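Local coordinates for putative branched-chain amino acid ABC transporter, periplasmic branched-chain amino acid-binding protein (Pseudomonas protegens Pf-5, PDB 4RU0) that probably binds a branched-chain amino acid or similar small solute in the periplasm and delivers it to an ABC transporter for uptake, at residues Ile58-Leu61 with Asn62-Gln66; Thr145-Pro148 with Tyr149-Pro152; Gln226-Gln229 with Ile230-Asn234. All coordinates share one frame; numbering follows the deposited sequence.

Contact 1: Ile58-Leu61 with Asn62-Gln66; sequences IDYL and NYINQ
Ile64 lies across one face of the Tyr60 ring, one helical turn further along the chain. Its CG1 stands over the ring 4.1 Å from the centroid and 20° off the normal, a CH-pi contact displaced toward the rim. The terminal methyl CD1 reaches further out, coming to 3.7 Å from Tyr60 CZ and 3.5 Å from Tyr60 OH. The anti torsion of Tyr60 (chi1 -174°) brings the ring to where Ile64, four residues on, can cover one face. Tyr63 approaches the same ring obliquely and more distantly, with Tyr63 CD2 4.1 Å from Tyr60 CE1. These residues belong to helix 47-67 of a beta-alpha-beta unit, the crossover between strands 34-40 and 76-82 in a periplasmic binding protein fold. The helix is held by i to i+4 backbone bonds, from Asn62 N to Ile58 O (2.7 Å) on to Asn65 N to Leu61 O (3.2 Å), and the same spacing pairs Tyr60 with Ile64. Leu61 packs against strand 76-82, whereas Tyr60 faces helices 325-348 and 299-309, so successive side chains serve different layers. The Asp59 carboxylate bonds to Asp315 N and to Tyr327 OH, and Asn65 gives ND2 to Leu76 O; the Tyr63 hydroxyl has a weak bond with Arg303 NH1.

Contact 2: Thr145-Pro148 with Tyr149-Pro152; sequences TVFP and YNFP
Phe147 and Asn150 flank a type I beta turn, their side chains side by side and pointing the same way. The backbone closes the turn with a single weak hydrogen bond, Asn150 N to Phe147 O at 3.3 Å, nearly straight at 171°. Beside it Phe147 CB meets Asn150 CB at 3.9 Å, and the phenyl ring and the amide stand almost perpendicular, their planes 89° apart. Asn150 CB also touches the ring at Phe147 CD2, while the amide beyond it bonds through ND2 to Ser121 OG. The close packing lies at the corner of the turn: Pro148 CB is 3.5 Å from Tyr149 CD1, while the Pro148 carbonyl oxygen sits over one face of the Tyr149 ring. The same oxygen is 3.5 Å from Phe151 CE2, so it is bordered by two aromatic rings. Pro148 suits the second position of such a turn, since its ring already holds phi near the required value (-54°). The looser side is at Thr145, which is partly exposed, does not touch residues 149-152 and bonds through OG1 to Asp143 OD1. Val146 also makes no contact with 149-152, yet it is buried, packed instead against a helix. Outside the turn, Tyr149 makes a cation-pi contact with Arg359, and Phe151 stacks on His391. The turn leads into strand 150-151, paired in parallel with strand 131-132 through Leu131, while helix 355-363 packs on Pro148, Tyr149 and Phe151, and helix 418-435 takes Val146 and brings Phe432 to the Phe147 ring.

Contact 3: Gln226-Gln229 with Ile230-Asn234; sequences QWRQ and IRQQN
Ile230 places its CD1 methyl over the six-membered ring of Trp227, 3.6 Å from the centroid and 16° off the normal, a CH-pi contact between residues three apart on helix 224-233. The branch CG2 adds to it, 3.8 Å from Trp227 CE3, so both methyls of Ile230 rest against the benzo part of the indole. On another flank of the helix two glutamines lie side by side: Gln229 NE2 donates to Gln233 OE1 at 3.1 Å, with an N-H...O angle of 155°. The acceptor lies in the amide plane of Gln229, but the donor stands above the carbonyl plane of Gln233 rather than on a lone pair, the two amides being turned 53° apart. Gln229 reaches this far because its CG leaves on the side opposite the main-chain N and the rest of the chain is extended. The backbone bond from Gln233 N to Gln229 O, at 2.9 Å, keeps the two glutamines one turn apart; Ile230 and Trp227 each bond instead to other residues of the helix, Ile230 N to Gln226 O and Trp227 O to Arg231 N. An alanine in place of Gln233 is likely to leave Gln229 NE2 without this acceptor and its amide freer to turn.

Further out, the indole is fixed by NE1 bonding to Gln223 OE1 and packs on helix 246-256, while Ile230 touches strand 210-216. Arg231 reaches away to donate from NH1 to Phe257 O. The chemistry is accordingly divided: a buried CH-pi contact faces inward, and a partly exposed, uncharged amide pair lies against the outer strand 210-216, where solvent probably competes for its hydrogen bond.

The three contacts follow one another along the chain and none touches another. Contact 1 and contact 2 are nearest, with about 17 Å between closest atoms; contact 3 lies apart, its centre 49 Å from that of contact 1, on the opposite side of the chain's centre, and 40 Å from that of contact 2. The bound 3,6,9,12,15-pentaoxaheptadecane, held by Tyr41, Tyr192, Trp243 and Trp269, is about 12 Å from the Asn150 side chain and about 14 Å from that of Ile58, so neither residue lines its pocket. Together they illustrate one principle: side chains three or four residues apart on a helix, or flanking a turn, meet because the backbone geometry brings them together.

Contact 1: Ile58-Leu61 with Asn62-Gln66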
loop_
_atom_site.group_PDB
_atom_site.type_symbol
_atom_site.label_atom_id
_atom_site.label_comp_id
_atom_site.label_asym_id
_atom_site.label_seq_id
_atom_site.Cartn_x
_atom_site.Cartn_y
_atom_site.Cartn_z
ATOM N N ILE A 58 -6.843 -3.249 14.436
ATOM C CA ILE A 58 -7.686 -3.377 15.597
ATOM C C ILE A 58 -7.372 -2.333 16.671
ATOM O O ILE A 58 -8.276 -1.681 17.164
ATOM C CB ILE A 58 -7.602 -4.799 16.185
ATOM C CG1 ILE A 58 -8.209 -5.809 15.216
ATOM C CG2 ILE A 58 -8.342 -4.878 17.504
ATOM C CD1 ILE A 58 -7.735 -7.228 15.417
ATOM N N ASP A 59 -6.097 -2.132 16.981
ATOM C CA ASP A 59 -5.748 -1.220 18.053
ATOM C C ASP A 59 -6.177 0.177 17.705
ATOM O O ASP A 59 -6.668 0.900 18.552
ATOM C CB ASP A 59 -4.267 -1.289 18.413
ATOM C CG ASP A 59 -3.891 -2.599 19.040
ATOM O OD1 ASP A 59 -2.694 -2.931 19.110
ATOM O OD2 ASP A 59 -4.799 -3.320 19.469
ATOM N N TYR A 60 -5.996 0.571 16.455
ATOM C CA TYR A 60 -6.441 1.895 16.051
ATOM C C TYR A 60 -7.960 2.042 16.145
ATOM O O TYR A 60 -8.460 3.112 16.479
ATOM C CB TYR A 60 -5.909 2.318 14.693
ATOM C CG TYR A 60 -6.264 3.736 14.372
ATOM C CD1 TYR A 60 -5.712 4.781 15.077
ATOM C CD2 TYR A 60 -7.175 4.033 13.393
ATOM C CE1 TYR A 60 -6.043 6.088 14.796
ATOM C CE2 TYR A 60 -7.515 5.335 13.111
ATOM C CZ TYR A 60 -6.942 6.356 13.818
ATOM O OH TYR A 60 -7.285 7.647 13.541
ATOM N N LEU A 61 -8.684 0.977 15.810
ATOM C CA LEU A 61 -10.142 0.998 15.909
ATOM C C LEU A 61 -10.561 1.046 17.377
ATOM O O LEU A 61 -11.504 1.751 17.747
ATOM C CB LEU A 61 -10.763 -0.224 15.221
ATOM C CG LEU A 61 -10.667 -0.324 13.695
ATOM C CD1 LEU A 61 -11.270 -1.633 13.205
ATOM C CD2 LEU A 61 -11.345 0.856 13.024
ATOM N N ASN A 62 -9.852 0.284 18.203
ATOM C CA ASN A 62 -10.083 0.279 19.639
ATOM C C ASN A 62 -9.887 1.675 20.217
ATOM O O ASN A 62 -10.722 2.175 20.975
ATOM C CB ASN A 62 -9.144 -0.718 20.322
ATOM C CG ASN A 62 -9.858 -1.591 21.333
ATOM O OD1 ASN A 62 -10.809 -1.157 21.986
ATOM N ND2 ASN A 62 -9.407 -2.833 21.461
ATOM N N TYR A 63 -8.775 2.295 19.829
ATOM C CA TYR A 63 -8.422 3.645 20.247
ATOM C C TYR A 63 -9.513 4.659 19.916
ATOM O O TYR A 63 -9.904 5.456 20.763
ATOM C CB TYR A 63 -7.094 4.065 19.595
ATOM C CG TYR A 63 -6.778 5.537 19.722
ATOM C CD1 TYR A 63 -6.156 6.040 20.857
ATOM C CD2 TYR A 63 -7.099 6.426 18.702
ATOM C CE1 TYR A 63 -5.868 7.388 20.976
ATOM C CE2 TYR A 63 -6.817 7.773 18.815
ATOM C CZ TYR A 63 -6.202 8.249 19.951
ATOM O OH TYR A 63 -5.922 9.591 20.059
ATOM N N ILE A 64 -10.001 4.625 18.679
ATOM C CA ILE A 64 -11.026 5.563 18.225
ATOM C C ILE A 64 -12.295 5.474 19.077
ATOM O O ILE A 64 -12.907 6.491 19.402
ATOM C CB ILE A 64 -11.380 5.323 16.740
ATOM C CG1 ILE A 64 -10.207 5.730 15.848
ATOM C CG2 ILE A 64 -12.628 6.097 16.340
ATOM C CD1 ILE A 64 -9.917 7.215 15.858
ATOM N N ASN A 65 -12.673 4.254 19.449
ATOM C CA ASN A 65 -13.872 4.034 20.251
ATOM C C ASN A 65 -13.721 4.539 21.682
ATOM O O ASN A 65 -14.567 5.273 22.185
ATOM C CB ASN A 65 -14.235 2.547 20.275
ATOM C CG ASN A 65 -15.098 2.136 19.100
ATOM O OD1 ASN A 65 -15.737 2.969 18.457
ATOM N ND2 ASN A 65 -15.128 0.840 18.819
ATOM N N GLN A 66 -12.634 4.144 22.331
ATOM C CA GLN A 66 -12.478 4.389 23.754
ATOM C C GLN A 66 -11.955 5.792 24.078
ATOM O O GLN A 66 -12.299 6.352 25.119
ATOM C CB GLN A 66 -11.558 3.324 24.357
ATOM C CG GLN A 66 -12.020 1.898 24.073
ATOM C CD GLN A 66 -11.256 0.855 24.869
ATOM O OE1 GLN A 66 -10.513 1.183 25.790
ATOM N NE2 GLN A 66 -11.438 -0.412 24.515
#

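Contact 2: Thr145-Pro148 with Tyr149-Pro152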
loop_
_atom_site.group_PDB
_atom_site.type_symbol
_atom_site.label_atom_id
_atom_site.label_comp_id
_atom_site.label_asym_id
_atom_site.label_seq_id
_atom_site.Cartn_x
_atom_site.Cartn_y
_atom_site.Cartn_z
ATOM N N THR A 145 -13.816 7.307 -12.729
ATOM C CA THR A 145 -14.934 7.454 -13.660
ATOM C C THR A 145 -15.235 6.104 -14.293
ATOM O O THR A 145 -16.337 5.872 -14.787
ATOM C CB THR A 145 -14.661 8.490 -14.776
ATOM O OG1 THR A 145 -13.616 8.019 -15.639
ATOM C CG2 THR A 145 -14.286 9.836 -14.183
ATOM N N VAL A 146 -14.242 5.219 -14.275
ATOM C CA VAL A 146 -14.405 3.875 -14.821
ATOM C C VAL A 146 -14.522 2.868 -13.679
ATOM O O VAL A 146 -15.163 1.827 -13.815
ATOM C CB VAL A 146 -13.239 3.512 -15.760
ATOM C CG1 VAL A 146 -13.309 2.056 -16.202
ATOM C CG2 VAL A 146 -13.250 4.432 -16.975
ATOM N N PHE A 147 -13.933 3.209 -12.535
ATOM C CA PHE A 147 -13.964 2.340 -11.359
ATOM C C PHE A 147 -14.582 3.015 -10.136
ATOM O O PHE A 147 -13.877 3.330 -9.182
ATOM C CB PHE A 147 -12.552 1.863 -11.025
ATOM C CG PHE A 147 -11.986 0.916 -12.036
ATOM C CD1 PHE A 147 -11.323 1.392 -13.152
ATOM C CD2 PHE A 147 -12.117 -0.454 -11.869
ATOM C CE1 PHE A 147 -10.801 0.519 -14.083
ATOM C CE2 PHE A 147 -11.598 -1.330 -12.794
ATOM C CZ PHE A 147 -10.938 -0.846 -13.903
ATOM N N PRO A 148 -15.911 3.204 -10.150
ATOM C CA PRO A 148 -16.625 3.926 -9.093
ATOM C C PRO A 148 -16.363 3.385 -7.690
ATOM O O PRO A 148 -16.249 4.175 -6.755
ATOM C CB PRO A 148 -18.102 3.730 -9.467
ATOM C CG PRO A 148 -18.096 3.374 -10.900
ATOM C CD PRO A 148 -16.833 2.630 -11.144
ATOM N N TYR A 149 -16.261 2.067 -7.543
ATOM C CA TYR A 149 -16.146 1.463 -6.219
ATOM C C TYR A 149 -14.844 0.686 -5.997
ATOM O O TYR A 149 -14.776 -0.206 -5.155
ATOM C CB TYR A 149 -17.360 0.566 -5.965
ATOM C CG TYR A 149 -18.619 1.385 -5.812
ATOM C CD1 TYR A 149 -19.425 1.671 -6.908
ATOM C CD2 TYR A 149 -18.973 1.920 -4.579
ATOM C CE1 TYR A 149 -20.562 2.443 -6.773
ATOM C CE2 TYR A 149 -20.110 2.692 -4.435
ATOM C CZ TYR A 149 -20.898 2.954 -5.532
ATOM O OH TYR A 149 -22.029 3.722 -5.389
ATOM N N ASN A 150 -13.808 1.049 -6.742
ATOM C CA ASN A 150 -12.485 0.460 -6.561
ATOM C C ASN A 150 -11.452 1.552 -6.265
ATOM O O ASN A 150 -11.272 2.472 -7.064
ATOM C CB ASN A 150 -12.084 -0.339 -7.803
ATOM C CG ASN A 150 -10.965 -1.324 -7.529
ATOM O OD1 ASN A 150 -9.989 -1.006 -6.848
ATOM N ND2 ASN A 150 -11.106 -2.535 -8.058
ATOM N N PHE A 151 -10.781 1.450 -5.118
ATOM C CA PHE A 151 -9.867 2.499 -4.663
ATOM C C PHE A 151 -8.454 1.996 -4.344
ATOM O O PHE A 151 -8.186 1.561 -3.221
ATOM C CB PHE A 151 -10.436 3.194 -3.416
ATOM C CG PHE A 151 -11.673 4.011 -3.675
ATOM C CD1 PHE A 151 -11.591 5.389 -3.821
ATOM C CD2 PHE A 151 -12.921 3.404 -3.760
ATOM C CE1 PHE A 151 -12.729 6.149 -4.049
ATOM C CE2 PHE A 151 -14.061 4.159 -3.993
ATOM C CZ PHE A 151 -13.967 5.532 -4.135
ATOM N N PRO A 152 -7.537 2.100 -5.288
ATOM C CA PRO A 152 -6.150 1.745 -5.005
ATOM C C PRO A 152 -5.450 2.929 -4.340
ATOM O O PRO A 152 -4.697 3.650 -4.948
ATOM C CB PRO A 152 -5.586 1.501 -6.386
ATOM C CG PRO A 152 -6.316 2.446 -7.232
ATOM C CD PRO A 152 -7.686 2.604 -6.654
#

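Contact 3: Gln226-Gln229 with Ile230-Asn234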
loop_
_atom_site.group_PDB
_atom_site.type_symbol
_atom_site.label_atom_id
_atom_site.label_comp_id
_atom_site.label_asym_id
_atom_site.label_seq_id
_atom_site.Cartn_x
_atom_site.Cartn_y
_atom_site.Cartn_z
ATOM N N GLN A 226 20.376 -13.535 -13.787
ATOM C CA GLN A 226 19.976 -12.154 -13.579
ATOM C C GLN A 226 21.117 -11.308 -13.010
ATOM O O GLN A 226 21.452 -10.248 -13.554
ATOM C CB GLN A 226 18.756 -12.088 -12.650
ATOM C CG GLN A 226 17.444 -12.572 -13.279
ATOM C CD GLN A 226 17.310 -14.085 -13.316
ATOM O OE1 GLN A 226 18.224 -14.820 -12.932
ATOM N NE2 GLN A 226 16.159 -14.556 -13.773
ATOM N N TRP A 227 21.735 -11.779 -11.932
ATOM C CA TRP A 227 22.771 -10.983 -11.278
ATOM C C TRP A 227 24.110 -11.062 -12.007
ATOM O O TRP A 227 24.977 -10.212 -11.810
ATOM C CB TRP A 227 22.906 -11.402 -9.816
ATOM C CG TRP A 227 21.739 -10.895 -9.037
ATOM C CD1 TRP A 227 20.614 -11.591 -8.683
ATOM C CD2 TRP A 227 21.543 -9.556 -8.580
ATOM N NE1 TRP A 227 19.743 -10.771 -8.008
ATOM C CE2 TRP A 227 20.288 -9.515 -7.931
ATOM C CE3 TRP A 227 22.311 -8.388 -8.644
ATOM C CZ2 TRP A 227 19.787 -8.351 -7.351
ATOM C CZ3 TRP A 227 21.809 -7.231 -8.069
ATOM C CH2 TRP A 227 20.559 -7.223 -7.429
ATOM N N ARG A 228 24.269 -12.064 -12.868
ATOM C CA ARG A 228 25.408 -12.110 -13.781
ATOM C C ARG A 228 25.241 -11.005 -14.819
ATOM O O ARG A 228 26.189 -10.319 -15.183
ATOM C CB ARG A 228 25.517 -13.486 -14.450
ATOM C CG ARG A 228 26.563 -13.587 -15.527
ATOM C CD ARG A 228 26.758 -15.038 -15.979
ATOM N NE ARG A 228 25.613 -15.539 -16.739
ATOM C CZ ARG A 228 24.744 -16.450 -16.302
ATOM N NH1 ARG A 228 24.876 -16.988 -15.093
ATOM N NH2 ARG A 228 23.744 -16.836 -17.087
ATOM N N GLN A 229 24.012 -10.828 -15.282
ATOM C CA GLN A 229 23.712 -9.759 -16.215
ATOM C C GLN A 229 23.952 -8.392 -15.569
ATOM O O GLN A 229 24.539 -7.498 -16.181
ATOM C CB GLN A 229 22.274 -9.862 -16.701
ATOM C CG GLN A 229 21.848 -8.705 -17.587
ATOM C CD GLN A 229 20.433 -8.868 -18.101
ATOM O OE1 GLN A 229 19.872 -9.962 -18.057
ATOM N NE2 GLN A 229 19.843 -7.776 -18.577
ATOM N N ILE A 230 23.504 -8.248 -14.326
ATOM C CA ILE A 230 23.625 -6.991 -13.603
ATOM C C ILE A 230 25.087 -6.641 -13.334
ATOM O O ILE A 230 25.473 -5.476 -13.433
ATOM C CB ILE A 230 22.830 -7.045 -12.281
ATOM C CG1 ILE A 230 21.331 -6.935 -12.578
ATOM C CG2 ILE A 230 23.264 -5.943 -11.327
ATOM C CD1 ILE A 230 20.436 -7.337 -11.419
ATOM N N ARG A 231 25.912 -7.638 -13.021
ATOM C CA ARG A 231 27.333 -7.361 -12.834
ATOM C C ARG A 231 27.985 -6.946 -14.157
ATOM O O ARG A 231 28.832 -6.048 -14.171
ATOM C CB ARG A 231 28.065 -8.564 -12.234
ATOM C CG ARG A 231 29.489 -8.229 -11.783
ATOM C CD ARG A 231 30.195 -9.444 -11.205
ATOM N NE ARG A 231 31.624 -9.228 -10.990
ATOM C CZ ARG A 231 32.153 -8.748 -9.868
ATOM N NH1 ARG A 231 31.370 -8.416 -8.850
ATOM N NH2 ARG A 231 33.470 -8.597 -9.759
ATOM N N GLN A 232 27.593 -7.590 -15.260
ATOM C CA GLN A 232 28.092 -7.220 -16.588
ATOM C C GLN A 232 27.719 -5.785 -16.956
ATOM O O GLN A 232 28.556 -5.008 -17.405
ATOM C CB GLN A 232 27.552 -8.170 -17.663
ATOM C CG GLN A 232 28.240 -9.524 -17.747
ATOM C CD GLN A 232 27.435 -10.524 -18.565
ATOM O OE1 GLN A 232 26.235 -10.344 -18.778
ATOM N NE2 GLN A 232 28.090 -11.582 -19.027
ATOM N N GLN A 233 26.454 -5.434 -16.775
ATOM C CA GLN A 233 25.989 -4.123 -17.194
ATOM C C GLN A 233 26.325 -3.037 -16.170
ATOM O O GLN A 233 26.351 -1.859 -16.513
ATOM C CB GLN A 233 24.484 -4.169 -17.468
ATOM C CG GLN A 233 24.127 -4.886 -18.764
ATOM C CD GLN A 233 22.628 -5.047 -18.952
ATOM O OE1 GLN A 233 21.936 -5.548 -18.069
ATOM N NE2 GLN A 233 22.120 -4.622 -20.104
ATOM N N ASN A 234 26.599 -3.446 -14.931
ATOM C CA ASN A 234 26.896 -2.531 -13.822
ATOM C C ASN A 234 25.998 -1.287 -13.787
ATOM O O ASN A 234 26.479 -0.162 -13.948
ATOM C CB ASN A 234 28.372 -2.112 -13.869
ATOM C CG ASN A 234 28.794 -1.305 -12.650
ATOM O OD1 ASN A 234 29.626 -0.397 -12.747
ATOM N ND2 ASN A 234 28.213 -1.622 -11.500
#